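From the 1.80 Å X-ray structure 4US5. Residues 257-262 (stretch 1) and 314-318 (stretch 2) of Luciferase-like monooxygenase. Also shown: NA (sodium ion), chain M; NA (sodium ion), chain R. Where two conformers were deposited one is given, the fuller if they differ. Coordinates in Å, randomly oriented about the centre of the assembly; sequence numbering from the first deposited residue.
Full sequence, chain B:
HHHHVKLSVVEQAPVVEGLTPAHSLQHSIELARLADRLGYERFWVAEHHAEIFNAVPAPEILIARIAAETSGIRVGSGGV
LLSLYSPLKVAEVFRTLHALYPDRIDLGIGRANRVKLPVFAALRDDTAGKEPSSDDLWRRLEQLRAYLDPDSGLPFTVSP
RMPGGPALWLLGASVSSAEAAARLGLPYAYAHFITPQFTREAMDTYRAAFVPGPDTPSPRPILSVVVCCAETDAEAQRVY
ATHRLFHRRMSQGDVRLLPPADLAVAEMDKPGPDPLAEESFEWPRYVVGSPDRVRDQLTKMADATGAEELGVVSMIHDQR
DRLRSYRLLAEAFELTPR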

# COMPACT_ATOMS: atom_id res chain seq x y z
N LEU B 257 -8.33 19.96 -14.76
CA LEU B 257 -7.28 20.07 -13.80
C LEU B 257 -7.27 21.47 -13.18
O LEU B 257 -7.83 22.41 -13.75
CB LEU B 257 -5.93 19.77 -14.46
CG LEU B 257 -5.81 18.43 -15.23
CD1 LEU B 257 -4.38 18.28 -15.72
CD2 LEU B 257 -6.22 17.24 -14.38
N LEU B 258 -6.63 21.61 -11.99
CA LEU B 258 -6.54 22.92 -11.36
C LEU B 258 -5.90 23.94 -12.32
O LEU B 258 -4.81 23.71 -12.85
CB LEU B 258 -5.75 22.87 -10.06
CG LEU B 258 -6.36 22.26 -8.80
CD1 LEU B 258 -5.49 22.64 -7.58
CD2 LEU B 258 -7.77 22.71 -8.58
N PRO B 259 -6.58 25.09 -12.55
CA PRO B 259 -6.02 26.08 -13.49
C PRO B 259 -4.88 26.95 -12.92
O PRO B 259 -4.81 27.19 -11.69
CB PRO B 259 -7.22 26.95 -13.82
CG PRO B 259 -8.10 26.89 -12.61
CD PRO B 259 -7.91 25.49 -12.05
N PRO B 260 -4.02 27.48 -13.80
CA PRO B 260 -2.94 28.35 -13.32
C PRO B 260 -3.49 29.64 -12.74
O PRO B 260 -4.54 30.11 -13.19
CB PRO B 260 -2.07 28.60 -14.57
CG PRO B 260 -2.70 27.86 -15.70
CD PRO B 260 -3.99 27.25 -15.26
N ALA B 261 -2.77 30.20 -11.78
CA ALA B 261 -3.23 31.36 -11.03
C ALA B 261 -3.53 32.57 -11.93
O ALA B 261 -4.57 33.20 -11.80
CB ALA B 261 -2.22 31.72 -9.94
N ASP B 262 -2.58 32.92 -12.79
CA ASP B 262 -2.72 34.16 -13.59
C ASP B 262 -3.88 34.07 -14.56
O ASP B 262 -4.70 34.99 -14.65
CB ASP B 262 -1.41 34.49 -14.29
CG ASP B 262 -0.33 34.95 -13.31
OD1 ASP B 262 -0.67 35.67 -12.35
OD2 ASP B 262 0.84 34.62 -13.51
N SER B 314 -4.68 22.27 0.76
CA SER B 314 -4.46 23.30 -0.23
C SER B 314 -4.91 22.86 -1.63
O SER B 314 -4.90 21.67 -1.98
CB SER B 314 -2.99 23.73 -0.21
OG SER B 314 -2.13 22.60 -0.41
N MSE B 315 -5.33 23.85 -2.42
CA MSE B 315 -5.71 23.65 -3.82
C MSE B 315 -4.98 24.70 -4.61
O MSE B 315 -5.57 25.64 -5.10
CB MSE B 315 -7.21 23.79 -3.97
CG MSE B 315 -7.97 22.52 -3.61
SE MSE B 315 -8.23 22.40 -1.68
CE MSE B 315 -9.59 20.99 -1.62
N ILE B 316 -3.65 24.55 -4.71
CA ILE B 316 -2.77 25.55 -5.27
C ILE B 316 -2.12 24.96 -6.52
O ILE B 316 -1.64 23.82 -6.52
CB ILE B 316 -1.71 25.97 -4.23
CG1 ILE B 316 -2.38 26.77 -3.09
CG2 ILE B 316 -0.62 26.79 -4.86
CD1 ILE B 316 -1.48 27.10 -1.90
N HIS B 317 -2.12 25.73 -7.60
CA HIS B 317 -1.68 25.22 -8.89
C HIS B 317 -0.17 24.95 -8.90
O HIS B 317 0.28 23.91 -9.40
CB HIS B 317 -2.01 26.22 -10.00
CG HIS B 317 -1.46 25.83 -11.33
ND1 HIS B 317 -0.26 26.31 -11.80
CD2 HIS B 317 -1.92 24.97 -12.28
CE1 HIS B 317 -0.00 25.76 -12.98
NE2 HIS B 317 -1.00 24.96 -13.30
N ASP B 318 0.62 25.90 -8.40
CA ASP B 318 2.06 25.88 -8.55
C ASP B 318 2.74 25.44 -7.29
O ASP B 318 2.59 26.06 -6.27
CB ASP B 318 2.54 27.30 -8.97
CG ASP B 318 4.00 27.33 -9.48
OD1 ASP B 318 4.93 26.72 -8.90
OD2 ASP B 318 4.19 27.94 -10.55
NA NA M . -2.46 22.23 -3.51
NA NA R . -3.78 19.54 0.35
O HOH W 1 -0.14 29.14 -10.98
O HOH W 2 -0.93 21.33 -5.49

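Two segments of one chain, at least 56 residues apart in sequence wherever they touch, pack through a small contact that buries 252 Å² in all. Stretch 1 runs as an extended loop through Leu-258, Pro-259 and Pro-260, with psi between 127° and 156°, then turns into a helix at Ala-261; Pro-260 holds the N-cap position. Stretch 2 has no regular helix or strand. Its backbone is extended at Ser-314 and Ile-316, bends at His-317 (phi/psi -69/-47) and reaches an N-cap of its own at Asp-318, whose side chain caps a backbone N just past the stretch. The nearest CA atoms across the contact are those of Pro-260 and His-317, 5.6 Å apart. No direct hydrogen bond joins the stretches, so the contact rests on packing and on one bridging water.

His-317 is the centre of it. Its CA-to-CB bond points toward stretch 1, and with chi1 at 174° (t) the imidazole lies against the Leu-258 to Pro-260 backbone. Pro-260 CA sits over one face, 3.6 Å from the centroid of the His-317 ring and 11° off the ring normal, a CH-pi contact made by the backbone carbon; the pyrrolidine extends the cover, with Pro-260 CB 3.9 Å from His-317 CE1. At the ring edge, near its plane, Leu-258 O approaches His-317 CD2 at 3.2 Å, placing a carbonyl oxygen beside a polarised ring carbon. Pro-259 contributes through its backbone, its O lying 3.4 Å from His-317 CB, while its own CA-to-CB bond points away. Water 1 links the stretches at the start of the helix: it accepts from Ala-261 N at 2.9 Å and hydrogen-bonds His-317 ND1, also at 2.9 Å. The other ring nitrogen, NE2, is hydrogen-bonded elsewhere in the structure.

Leu-258 supplies the apolar part. Buried and directed toward stretch 2 (chi1 m, chi2 t), it brings CD1 to 3.7 Å from Met-315 C and 3.9 Å from Ile-316 N, packing mainly on main chain. Its side-chain partner is Met-315 CB, 4.2 Å from Leu-258 CD1; Met-315, a selenomethionine, leads its far end away. Ile-316 likewise turns its CA-to-CB bond away and meets Leu-258 through its backbone. Ile-316 N also lies 2.9 Å from the atom modelled as the chain M sodium ion, with its amide hydrogen directed at it, so it is a contact and no ordinary ligand; Ser-314 O, 2.9 Å from the ion, and water 2 are plausible ligands. This water donates to Ile-316 O at 2.8 Å, tying ion and loop together.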